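Local structure of translation initiation factor eIF2 assembly protein (4ZGP) at residues R42-K47 / K233-F238; G110-K115 / E139-L144; E193-V198 / D258-Y263; E219-Y224 / I288-K293. The protein acts as an ATP-dependent chaperone that binds the gamma subunit of eIF2 so that it can assemble with the alpha and beta subunits. All blocks are in the same frame, centred on the assembly; numbering follows the deposited sequence. Where two conformers were deposited one is given.

Interaction 1 (R42-K47 / K233-F238)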
# COMPACT_ATOMS: atom_id res chain seq x y z
N ARG A 42 7.23 11.99 -3.13
CA ARG A 42 7.50 12.37 -1.75
C ARG A 42 6.66 13.55 -1.29
O ARG A 42 6.19 13.57 -0.16
CB ARG A 42 9.00 12.70 -1.59
CG ARG A 42 9.44 13.06 -0.17
CD ARG A 42 10.90 13.51 -0.15
NE ARG A 42 11.74 12.61 -0.94
CZ ARG A 42 12.48 11.63 -0.44
NH1 ARG A 42 12.53 11.43 0.87
NH2 ARG A 42 13.20 10.86 -1.25
N LYS A 43 6.42 14.51 -2.17
CA LYS A 43 5.65 15.69 -1.80
C LYS A 43 4.14 15.44 -1.66
O LYS A 43 3.40 16.30 -1.17
CB LYS A 43 5.87 16.80 -2.84
CG LYS A 43 7.32 17.31 -2.93
CD LYS A 43 7.56 18.09 -4.22
CE LYS A 43 9.06 18.26 -4.49
NZ LYS A 43 9.32 18.89 -5.81
N LEU A 44 3.68 14.26 -2.08
CA LEU A 44 2.24 13.95 -2.11
C LEU A 44 1.81 12.92 -1.08
O LEU A 44 0.63 12.64 -0.92
CB LEU A 44 1.85 13.44 -3.51
CG LEU A 44 2.36 14.25 -4.71
CD1 LEU A 44 2.15 13.45 -5.99
CD2 LEU A 44 1.65 15.58 -4.81
N THR A 45 2.77 12.37 -0.35
CA THR A 45 2.54 11.16 0.42
C THR A 45 3.05 11.38 1.84
O THR A 45 3.99 12.15 2.05
CB THR A 45 3.22 9.93 -0.26
OG1 THR A 45 2.84 8.71 0.39
CG2 THR A 45 4.72 10.07 -0.21
N PRO A 46 2.41 10.75 2.82
CA PRO A 46 2.85 11.00 4.19
C PRO A 46 4.29 10.56 4.43
O PRO A 46 4.79 9.61 3.81
CB PRO A 46 1.87 10.19 5.03
CG PRO A 46 0.62 10.10 4.17
CD PRO A 46 1.19 9.92 2.78
N LYS A 47 4.97 11.26 5.33
CA LYS A 47 6.38 11.02 5.56
C LYS A 47 6.70 9.57 5.91
O LYS A 47 5.94 8.90 6.62
CB LYS A 47 6.90 11.95 6.67
CG LYS A 47 8.41 11.89 6.87
CD LYS A 47 8.86 12.90 7.93
CE LYS A 47 10.39 12.97 8.02
NZ LYS A 47 10.83 13.54 9.33
N LYS A 233 -3.17 13.76 -11.97
CA LYS A 233 -2.36 14.57 -12.87
C LYS A 233 -0.94 14.70 -12.36
O LYS A 233 0.01 14.85 -13.14
CB LYS A 233 -2.95 15.97 -13.05
CG LYS A 233 -4.25 16.00 -13.82
CD LYS A 233 -4.83 17.41 -13.82
CE LYS A 233 -6.12 17.49 -14.63
NZ LYS A 233 -7.22 16.68 -14.03
N LYS A 234 -0.79 14.63 -11.04
CA LYS A 234 0.54 14.73 -10.44
C LYS A 234 1.29 13.39 -10.39
O LYS A 234 2.44 13.34 -9.94
CB LYS A 234 0.43 15.31 -9.03
CG LYS A 234 0.01 16.77 -9.01
CD LYS A 234 -0.23 17.24 -7.59
CE LYS A 234 -0.97 18.55 -7.56
NZ LYS A 234 -1.54 18.77 -6.20
N LEU A 235 0.65 12.32 -10.86
CA LEU A 235 1.27 10.99 -10.87
C LEU A 235 1.82 10.67 -12.27
O LEU A 235 2.05 9.51 -12.63
CB LEU A 235 0.26 9.91 -10.43
CG LEU A 235 -0.37 10.11 -9.04
CD1 LEU A 235 -1.31 8.97 -8.67
CD2 LEU A 235 0.67 10.27 -7.91
N ASP A 236 2.04 11.74 -13.03
CA ASP A 236 2.48 11.63 -14.43
C ASP A 236 3.80 10.89 -14.60
O ASP A 236 4.08 10.37 -15.68
CB ASP A 236 2.61 13.03 -15.04
CG ASP A 236 3.53 13.94 -14.25
OD1 ASP A 236 3.13 14.40 -13.16
OD2 ASP A 236 4.67 14.22 -14.73
N THR A 237 4.61 10.81 -13.54
CA THR A 237 5.91 10.14 -13.65
C THR A 237 5.81 8.64 -13.39
O THR A 237 6.79 7.92 -13.54
CB THR A 237 6.93 10.73 -12.66
OG1 THR A 237 6.30 10.87 -11.38
CG2 THR A 237 7.37 12.10 -13.13
N PHE A 238 4.63 8.16 -12.97
CA PHE A 238 4.51 6.73 -12.75
C PHE A 238 4.60 6.06 -14.14
O PHE A 238 3.97 6.52 -15.08
CB PHE A 238 3.19 6.35 -12.03
CG PHE A 238 3.20 4.94 -11.57
CD1 PHE A 238 3.99 4.58 -10.48
CD2 PHE A 238 2.51 3.96 -12.26
CE1 PHE A 238 4.06 3.26 -10.07
CE2 PHE A 238 2.57 2.64 -11.85
CZ PHE A 238 3.34 2.29 -10.75
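L44 pushes both of its methyls against K234 and L235. CD2 meets the aliphatic part of the lysine, lying 3.7 Å from K234 CD. CD1 is shared: it sits 4.0 Å from L235 CD2 and equally far from the lysine's own root, K234 CB. L44 carries its CG beside the backbone N and anti to the carbonyl carbon (chi1 -48°), which aims the fork at the other loop. The K234 chain is stretched out beyond CG, so its methylenes run obliquely past the leucine; the lysine is exposed, and its aliphatic stem makes the contact. L235 is the buried member. Its isobutyl group packs on F41 and L256 as well as on F243 and F245 of strand 243-250, and only the CD2 branch reaches L44. From L235 the chain reverses in a type I beta turn to F238, closed by F238 N giving its hydrogen to L235 O at 2.9 Å. The L44 backbone is hydrogen-bonded to that of L256, and T45 OG1 bonds to L256 O, which ties the loop 42-47 to strand 253-261. The arrangement joins the loop leading from helix 34-40 into strand 48-51 with the connection from helix 221-233 to strand 243-250, at the border of the five-stranded sheet of the ATP-grasp fold.

Interaction 2 (G110-K115 / E139-L144); sequences GAVVPK and EEVLLL. With ADP (adenosine-5'-diphosphate), chain C.
P114 and V141 carry most of this buried contact, with L144 behind them: here helix 138-146 packs on strand 112-115, an outer strand of the three-stranded antiparallel sheet that helps hold the nucleotide in this ATP-grasp protein. Strand and helix segments run in roughly the same direction, their axes 37° apart and 8.7 Å from each other at the closest. P114 points toward the helix and offers different atoms to different partners. P114 CB takes V141 CG1 at 3.8 Å, while P114 CG takes L144 CD2 at 3.9 Å; the same leucine methyl also touches the ring at CD. L144, three residues beyond V141 and so on nearly the same side of the helix, comes at the proline at about a right angle. Its CG stands anti to the backbone N (chi1 -173°), which carries the CD2 branch out to the ring. V141 divides its methyls along the strand: CG1 goes to the proline, and CG2 reaches back to V112 CG2, 3.9 Å away. I105 of helix 95-107 covers both valines, and L182 of the neighbouring strand 180-184 lies against V112 and P114, so the apolar patch continues beyond the two segments. The strand thus has two working faces. P114 looks to the helix, whereas the residue before it points away, into the ADP pocket, and there V113 CG2 stops 3.7 Å from C6 of the adenine and just as close to its N1.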
# COMPACT_ATOMS: atom_id res chain seq x y z
N GLY A 110 7.87 9.12 16.89
CA GLY A 110 7.55 8.12 17.89
C GLY A 110 6.48 7.08 17.58
O GLY A 110 6.24 6.19 18.38
N ALA A 111 5.84 7.18 16.42
CA ALA A 111 4.82 6.20 16.06
C ALA A 111 4.82 5.96 14.55
O ALA A 111 4.80 6.92 13.77
CB ALA A 111 3.46 6.65 16.53
N VAL A 112 4.88 4.68 14.15
CA VAL A 112 4.94 4.33 12.72
C VAL A 112 4.02 3.17 12.34
O VAL A 112 3.57 2.40 13.19
CB VAL A 112 6.39 3.95 12.29
CG1 VAL A 112 7.38 5.05 12.66
CG2 VAL A 112 6.82 2.62 12.90
N VAL A 113 3.74 3.07 11.04
CA VAL A 113 3.12 1.89 10.45
C VAL A 113 4.14 1.22 9.54
O VAL A 113 4.65 1.85 8.62
CB VAL A 113 1.84 2.27 9.64
CG1 VAL A 113 1.34 1.06 8.86
CG2 VAL A 113 0.74 2.80 10.57
N PRO A 114 4.48 -0.05 9.81
CA PRO A 114 5.51 -0.74 9.04
C PRO A 114 4.95 -1.44 7.81
O PRO A 114 3.79 -1.84 7.85
CB PRO A 114 6.05 -1.77 10.02
CG PRO A 114 4.78 -2.14 10.82
CD PRO A 114 4.01 -0.86 10.96
N LYS A 115 5.75 -1.61 6.77
CA LYS A 115 5.36 -2.49 5.64
C LYS A 115 6.65 -2.94 4.94
O LYS A 115 7.72 -2.39 5.22
CB LYS A 115 4.41 -1.77 4.67
CG LYS A 115 5.02 -0.57 3.95
CD LYS A 115 4.02 0.15 3.01
CE LYS A 115 3.83 -0.64 1.71
NZ LYS A 115 2.81 -0.03 0.79
N GLU A 139 10.02 -3.82 18.64
CA GLU A 139 9.34 -5.06 18.98
C GLU A 139 7.94 -5.12 18.36
O GLU A 139 7.53 -6.16 17.83
CB GLU A 139 9.24 -5.20 20.49
CG GLU A 139 8.81 -6.57 20.93
CD GLU A 139 8.71 -6.68 22.45
OE1 GLU A 139 8.69 -7.83 22.94
OE2 GLU A 139 8.63 -5.64 23.15
N GLU A 140 7.23 -4.01 18.44
CA GLU A 140 5.89 -3.92 17.88
C GLU A 140 5.92 -4.01 16.36
O GLU A 140 5.10 -4.71 15.76
CB GLU A 140 5.21 -2.63 18.34
CG GLU A 140 4.65 -2.72 19.75
CD GLU A 140 4.03 -1.42 20.20
OE1 GLU A 140 4.57 -0.35 19.87
OE2 GLU A 140 2.99 -1.47 20.89
N VAL A 141 6.85 -3.30 15.75
CA VAL A 141 7.02 -3.37 14.30
C VAL A 141 7.23 -4.83 13.85
O VAL A 141 6.55 -5.32 12.94
CB VAL A 141 8.21 -2.51 13.84
CG1 VAL A 141 8.71 -2.95 12.46
CG2 VAL A 141 7.83 -1.02 13.86
N LEU A 142 8.14 -5.52 14.52
CA LEU A 142 8.55 -6.85 14.12
C LEU A 142 7.45 -7.88 14.35
O LEU A 142 7.25 -8.78 13.54
CB LEU A 142 9.83 -7.26 14.87
CG LEU A 142 11.09 -6.50 14.45
CD1 LEU A 142 12.23 -6.67 15.45
CD2 LEU A 142 11.52 -6.95 13.08
N LEU A 143 6.74 -7.73 15.46
CA LEU A 143 5.67 -8.66 15.79
C LEU A 143 4.57 -8.55 14.74
O LEU A 143 4.07 -9.56 14.22
CB LEU A 143 5.15 -8.38 17.20
CG LEU A 143 4.23 -9.38 17.88
CD1 LEU A 143 4.62 -9.52 19.35
CD2 LEU A 143 2.82 -8.87 17.79
N LEU A 144 4.22 -7.31 14.39
CA LEU A 144 3.16 -7.08 13.41
C LEU A 144 3.55 -7.62 12.02
O LEU A 144 2.75 -8.27 11.35
CB LEU A 144 2.84 -5.58 13.34
CG LEU A 144 1.66 -5.10 12.50
CD1 LEU A 144 0.33 -5.73 12.94
CD2 LEU A 144 1.56 -3.59 12.58
PB ADP C . -2.52 -1.55 1.26
O1B ADP C . -2.45 -0.72 -0.00
O2B ADP C . -1.61 -2.77 1.24
O3B ADP C . -3.95 -1.75 1.71
PA ADP C . -1.95 0.89 2.71
O1A ADP C . -2.77 1.49 1.60
O2A ADP C . -0.56 1.40 3.06
O3A ADP C . -1.80 -0.70 2.44
O5' ADP C . -2.84 0.98 4.04
C5' ADP C . -3.54 -0.15 4.57
C4' ADP C . -4.45 0.44 5.64
O4' ADP C . -3.66 0.78 6.79
C3' ADP C . -5.09 1.72 5.16
O3' ADP C . -6.43 1.50 4.72
C2' ADP C . -5.04 2.67 6.34
O2' ADP C . -6.30 2.71 7.01
C1' ADP C . -4.00 2.08 7.28
N9 ADP C . -2.80 2.95 7.21
C8 ADP C . -1.89 2.95 6.21
N7 ADP C . -0.92 3.87 6.45
C5 ADP C . -1.19 4.47 7.62
C6 ADP C . -0.56 5.52 8.46
N6 ADP C . 0.59 6.11 8.04
N1 ADP C . -1.17 5.87 9.62
C2 ADP C . -2.31 5.26 10.02
N3 ADP C . -2.94 4.30 9.31
C4 ADP C . -2.44 3.87 8.13

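Interaction 3 (E193-V198 / D258-Y263). With ADP (adenosine-5'-diphosphate), chain C.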
# COMPACT_ATOMS: atom_id res chain seq x y z
N GLU A 193 -10.91 7.43 2.88
CA GLU A 193 -9.88 6.84 2.05
C GLU A 193 -10.54 6.17 0.84
O GLU A 193 -11.63 5.61 0.94
CB GLU A 193 -9.03 5.84 2.83
CG GLU A 193 -7.57 5.86 2.40
CD GLU A 193 -6.85 4.56 2.61
OE1 GLU A 193 -7.19 3.83 3.57
OE2 GLU A 193 -5.94 4.27 1.81
N PHE A 194 -9.87 6.26 -0.30
CA PHE A 194 -10.45 5.73 -1.54
C PHE A 194 -9.44 4.89 -2.30
O PHE A 194 -8.23 5.10 -2.19
CB PHE A 194 -10.95 6.86 -2.46
CG PHE A 194 -11.98 7.74 -1.82
CD1 PHE A 194 -13.33 7.40 -1.90
CD2 PHE A 194 -11.60 8.87 -1.11
CE1 PHE A 194 -14.31 8.21 -1.29
CE2 PHE A 194 -12.58 9.69 -0.50
CZ PHE A 194 -13.92 9.36 -0.60
N ARG A 195 -9.95 3.97 -3.11
CA ARG A 195 -9.10 3.20 -4.01
C ARG A 195 -9.48 3.59 -5.43
O ARG A 195 -10.65 3.60 -5.77
CB ARG A 195 -9.27 1.71 -3.78
CG ARG A 195 -8.50 0.86 -4.78
CD ARG A 195 -8.15 -0.51 -4.21
NE ARG A 195 -7.14 -0.44 -3.16
CZ ARG A 195 -6.62 -1.50 -2.55
NH1 ARG A 195 -7.05 -2.71 -2.87
NH2 ARG A 195 -5.68 -1.34 -1.61
N CYS A 196 -8.47 3.89 -6.26
CA CYS A 196 -8.67 4.62 -7.51
C CYS A 196 -7.99 3.86 -8.64
O CYS A 196 -6.81 3.53 -8.59
CB CYS A 196 -8.11 6.04 -7.41
SG CYS A 196 -8.64 6.94 -5.91
N PHE A 197 -8.77 3.61 -9.68
CA PHE A 197 -8.36 2.69 -10.71
C PHE A 197 -8.08 3.46 -11.99
O PHE A 197 -8.87 4.29 -12.42
CB PHE A 197 -9.46 1.64 -10.93
CG PHE A 197 -9.76 0.82 -9.70
CD1 PHE A 197 -10.69 1.26 -8.77
CD2 PHE A 197 -9.13 -0.39 -9.50
CE1 PHE A 197 -10.97 0.49 -7.64
CE2 PHE A 197 -9.41 -1.15 -8.37
CZ PHE A 197 -10.32 -0.72 -7.45
N VAL A 198 -6.91 3.18 -12.56
CA VAL A 198 -6.39 3.95 -13.66
C VAL A 198 -6.10 3.02 -14.83
O VAL A 198 -5.42 2.02 -14.66
CB VAL A 198 -5.08 4.69 -13.28
CG1 VAL A 198 -4.53 5.42 -14.48
CG2 VAL A 198 -5.32 5.65 -12.12
N ASP A 258 -0.83 4.62 -1.40
CA ASP A 258 -0.17 3.43 -1.94
C ASP A 258 -0.43 3.37 -3.44
O ASP A 258 -1.35 4.01 -3.94
CB ASP A 258 -0.69 2.16 -1.25
CG ASP A 258 0.28 0.97 -1.38
OD1 ASP A 258 1.44 1.13 -1.82
OD2 ASP A 258 -0.12 -0.14 -1.02
N ILE A 259 0.40 2.60 -4.13
CA ILE A 259 0.20 2.32 -5.55
C ILE A 259 0.35 0.81 -5.71
O ILE A 259 1.30 0.21 -5.20
CB ILE A 259 1.20 3.11 -6.46
CG1 ILE A 259 1.02 4.63 -6.31
CG2 ILE A 259 0.97 2.73 -7.95
CD1 ILE A 259 1.91 5.48 -7.22
N ASN A 260 -0.59 0.19 -6.41
CA ASN A 260 -0.60 -1.25 -6.60
C ASN A 260 -0.82 -1.63 -8.06
O ASN A 260 -1.31 -0.81 -8.82
CB ASN A 260 -1.69 -1.88 -5.75
CG ASN A 260 -1.34 -1.86 -4.28
OD1 ASN A 260 -0.41 -2.52 -3.86
ND2 ASN A 260 -2.10 -1.11 -3.50
N PRO A 261 -0.48 -2.87 -8.45
CA PRO A 261 -0.68 -3.22 -9.88
C PRO A 261 -2.15 -3.29 -10.30
O PRO A 261 -3.03 -3.55 -9.49
CB PRO A 261 -0.04 -4.61 -9.98
CG PRO A 261 0.98 -4.64 -8.89
CD PRO A 261 0.29 -3.92 -7.75
N PHE A 262 -2.40 -3.03 -11.58
CA PHE A 262 -3.74 -3.18 -12.16
C PHE A 262 -3.90 -4.66 -12.48
O PHE A 262 -3.63 -5.10 -13.60
CB PHE A 262 -3.88 -2.31 -13.41
CG PHE A 262 -5.29 -2.17 -13.92
CD1 PHE A 262 -6.13 -1.18 -13.42
CD2 PHE A 262 -5.76 -2.99 -14.94
CE1 PHE A 262 -7.43 -1.02 -13.89
CE2 PHE A 262 -7.06 -2.83 -15.43
CZ PHE A 262 -7.90 -1.86 -14.90
N TYR A 263 -4.29 -5.42 -11.47
CA TYR A 263 -4.28 -6.88 -11.55
C TYR A 263 -5.11 -7.43 -10.39
O TYR A 263 -5.11 -6.85 -9.31
CB TYR A 263 -2.84 -7.39 -11.51
CG TYR A 263 -2.72 -8.86 -11.81
CD1 TYR A 263 -2.87 -9.33 -13.12
CD2 TYR A 263 -2.48 -9.78 -10.81
CE1 TYR A 263 -2.77 -10.68 -13.41
CE2 TYR A 263 -2.39 -11.14 -11.09
CZ TYR A 263 -2.54 -11.58 -12.40
OH TYR A 263 -2.43 -12.92 -12.70
PB ADP C . -2.52 -1.55 1.26
O1B ADP C . -2.45 -0.72 -0.00
O2B ADP C . -1.61 -2.77 1.24
O3B ADP C . -3.95 -1.75 1.71
PA ADP C . -1.95 0.89 2.71
O1A ADP C . -2.77 1.49 1.60
O2A ADP C . -0.56 1.40 3.06
O3A ADP C . -1.80 -0.70 2.44
O5' ADP C . -2.84 0.98 4.04
C5' ADP C . -3.54 -0.15 4.57
C4' ADP C . -4.45 0.44 5.64
O4' ADP C . -3.66 0.78 6.79
C3' ADP C . -5.09 1.72 5.16
O3' ADP C . -6.43 1.50 4.72
C2' ADP C . -5.04 2.67 6.34
O2' ADP C . -6.30 2.71 7.01
C1' ADP C . -4.00 2.08 7.28
N9 ADP C . -2.80 2.95 7.21
C8 ADP C . -1.89 2.95 6.21
N7 ADP C . -0.92 3.87 6.45
C5 ADP C . -1.19 4.47 7.62
C6 ADP C . -0.56 5.52 8.46
N6 ADP C . 0.59 6.11 8.04
N1 ADP C . -1.17 5.87 9.62
C2 ADP C . -2.31 5.26 10.02
N3 ADP C . -2.94 4.30 9.31
C4 ADP C . -2.44 3.87 8.13
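F262 turns the edge of its ring to F197 CB, while at the other end of the contact R195 and N260 come near the beta-phosphate; the R195 and N260 end lies in the nucleotide site of the ATP-grasp fold, and the phenylalanines pack next to it. The two strands belong to one sheet but are not neighbours, since strand 243-250 runs between them. F197 CB lies near the plane of the F262 ring, 4.5 Å from F262 CE1, and V198 O approaches the ring obliquely, 3.5 Å from F262 CD1. With its CG anti to the backbone N (chi1 -168°), F262 reaches across from the centre of an inverse gamma turn, and W273 meets its ring edge-to-face. R195 turns the edge of its guanidinium to ADP O1B, with NH2 3.7 Å off. Its stronger hold is the salt bridge from NE to D246. D258 and N260 bind the nucleotide and probably magnesium. At the ribose, ADP O3' donates to E193 OE1 over 2.7 Å in the conformer given. N260 ND2 approaches ADP O1B to 3.5 Å, stands oblique to the R195 guanidinium and makes a weak hydrogen bond to D258 OD2 at 3.3 Å.

Interaction 4 (E219-Y224 / I288-K293); sequences ENIDCY and IRLIPK
R289 NH2 is gripped by two carboxylates, E275 OE1 and E287 OE1, and R289 NH1 adds a bond to the carbonyl of L270. That anchors the arginine on the side of the chain turned away from helix 221-233, while its two neighbours, I288 and L290, face the helix and close on I221. The isoleucine pair is the tighter: I288 CG2 touches both I221 CD1 and I221 CG1, each at 3.7 Å, the two side chains sliding past one another in opposite directions. L290 meets the same residue tip to tip, with L290 CD2 4.0 Å from I221 CD1. I221 can serve both because its CG1 stands anti to the backbone N (chi1 -160°) and chi2 (53°) then turns CD1 toward both. This is the outer flank of the five-stranded mixed sheet of the ATP-grasp fold, where strand 287-289 runs parallel to strand 202-208. F206 of that neighbouring strand packs against I221 and I288 alike, and L217 of helix 216-219 lies against L290. With an alanine in place of I221, everything beyond CB is gone, and I288 CG2 and L290 CD2 would probably be left facing a gap at the start of helix 221-233. The first turn of helix 221-233 holds its own bond nearby, Y224 N to N220 O at 3.1 Å.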
# COMPACT_ATOMS: atom_id res chain seq x y z
N GLU A 219 -22.90 13.73 -0.39
CA GLU A 219 -23.08 15.17 -0.56
C GLU A 219 -21.82 15.85 -1.11
O GLU A 219 -21.89 16.96 -1.66
CB GLU A 219 -23.47 15.78 0.80
CG GLU A 219 -24.17 14.77 1.76
CD GLU A 219 -24.34 15.30 3.19
OE1 GLU A 219 -23.45 16.05 3.67
OE2 GLU A 219 -25.36 14.96 3.84
N ASN A 220 -20.68 15.19 -0.98
CA ASN A 220 -19.40 15.82 -1.30
C ASN A 220 -18.60 15.09 -2.37
O ASN A 220 -17.40 15.34 -2.54
CB ASN A 220 -18.58 15.95 -0.03
CG ASN A 220 -19.21 16.91 0.95
OD1 ASN A 220 -19.05 18.13 0.83
ND2 ASN A 220 -19.97 16.38 1.91
N ILE A 221 -19.28 14.24 -3.14
CA ILE A 221 -18.59 13.34 -4.05
C ILE A 221 -17.90 14.07 -5.20
O ILE A 221 -16.82 13.66 -5.63
CB ILE A 221 -19.55 12.23 -4.59
CG1 ILE A 221 -18.74 11.04 -5.11
CG2 ILE A 221 -20.52 12.77 -5.63
CD1 ILE A 221 -17.74 10.49 -4.07
N ASP A 222 -18.46 15.19 -5.67
CA ASP A 222 -17.82 15.93 -6.75
C ASP A 222 -16.51 16.57 -6.27
O ASP A 222 -15.52 16.63 -7.00
CB ASP A 222 -18.76 17.02 -7.31
CG ASP A 222 -20.00 16.43 -7.97
OD1 ASP A 222 -19.89 15.38 -8.64
OD2 ASP A 222 -21.09 17.01 -7.82
N CYS A 223 -16.50 17.01 -5.02
CA CYS A 223 -15.30 17.56 -4.41
C CYS A 223 -14.22 16.47 -4.32
O CYS A 223 -13.07 16.69 -4.72
CB CYS A 223 -15.61 18.15 -3.04
SG CYS A 223 -14.21 18.94 -2.23
N TYR A 224 -14.60 15.29 -3.82
CA TYR A 224 -13.63 14.18 -3.73
C TYR A 224 -13.10 13.80 -5.11
O TYR A 224 -11.90 13.58 -5.27
CB TYR A 224 -14.26 12.95 -3.06
CG TYR A 224 -14.42 13.11 -1.57
CD1 TYR A 224 -13.31 13.22 -0.75
CD2 TYR A 224 -15.68 13.13 -0.97
CE1 TYR A 224 -13.43 13.37 0.62
CE2 TYR A 224 -15.81 13.28 0.40
CZ TYR A 224 -14.68 13.40 1.19
OH TYR A 224 -14.78 13.55 2.56
N ILE A 288 -18.17 5.80 -9.75
CA ILE A 288 -17.89 6.04 -8.34
C ILE A 288 -18.78 5.16 -7.48
O ILE A 288 -20.00 5.17 -7.64
CB ILE A 288 -18.10 7.50 -7.99
CG1 ILE A 288 -17.22 8.38 -8.89
CG2 ILE A 288 -17.83 7.73 -6.50
CD1 ILE A 288 -17.55 9.87 -8.79
N ARG A 289 -18.18 4.38 -6.59
CA ARG A 289 -19.00 3.58 -5.68
C ARG A 289 -18.71 3.86 -4.23
O ARG A 289 -17.56 3.93 -3.82
CB ARG A 289 -18.84 2.10 -5.96
CG ARG A 289 -19.44 1.73 -7.29
CD ARG A 289 -19.31 0.28 -7.59
NE ARG A 289 -19.73 0.05 -8.97
CZ ARG A 289 -19.63 -1.11 -9.60
NH1 ARG A 289 -19.15 -2.18 -8.98
NH2 ARG A 289 -20.03 -1.20 -10.87
N LEU A 290 -19.77 4.00 -3.45
CA LEU A 290 -19.66 4.21 -2.02
C LEU A 290 -20.41 3.09 -1.33
O LEU A 290 -21.27 2.46 -1.94
CB LEU A 290 -20.24 5.56 -1.61
CG LEU A 290 -19.76 6.75 -2.44
CD1 LEU A 290 -20.57 8.00 -2.11
CD2 LEU A 290 -18.26 6.96 -2.19
N ILE A 291 -20.09 2.85 -0.06
CA ILE A 291 -20.82 1.86 0.72
C ILE A 291 -22.28 2.32 0.89
O ILE A 291 -22.52 3.45 1.30
CB ILE A 291 -20.15 1.63 2.09
CG1 ILE A 291 -18.74 1.05 1.92
CG2 ILE A 291 -21.01 0.74 2.99
CD1 ILE A 291 -18.73 -0.41 1.46
N PRO A 292 -23.25 1.47 0.53
CA PRO A 292 -24.68 1.78 0.71
C PRO A 292 -25.07 1.81 2.19
O PRO A 292 -24.45 1.12 2.99
CB PRO A 292 -25.40 0.63 -0.01
CG PRO A 292 -24.34 -0.07 -0.81
CD PRO A 292 -23.04 0.16 -0.10
N LYS A 293 -26.07 2.60 2.55
CA LYS A 293 -26.57 2.58 3.92
C LYS A 293 -27.30 1.27 4.17
O LYS A 293 -28.02 0.80 3.28
CB LYS A 293 -27.51 3.76 4.20
CG LYS A 293 -27.77 4.00 5.68
CD LYS A 293 -29.15 4.59 5.95
CE LYS A 293 -29.49 5.72 4.99
NZ LYS A 293 -30.81 6.34 5.32

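Overall arrangement
Interaction 2 is a wholly buried apolar contact, and interaction 3 is buried but largely polar toward the nucleotide. Interactions 1 and 4 are small aliphatic contacts at the periphery: leucine against a lysine stem and a leucine in the partly buried 1, isoleucine against isoleucine and leucine in 4, at the surface. Interactions 2 and 3 stand on different sheets, yet both touch ADP, and the salt bridge from K115 to D258 OD1 joins them. Interactions 3 and 4 reach the same five-stranded sheet, with F194 packing on Y224 and L290. Interaction 4 uses the start of helix 221-233, interaction 1 the loop that follows it. Interaction 1 also meets interaction 3, where F238 CZ packs on I259 CG2.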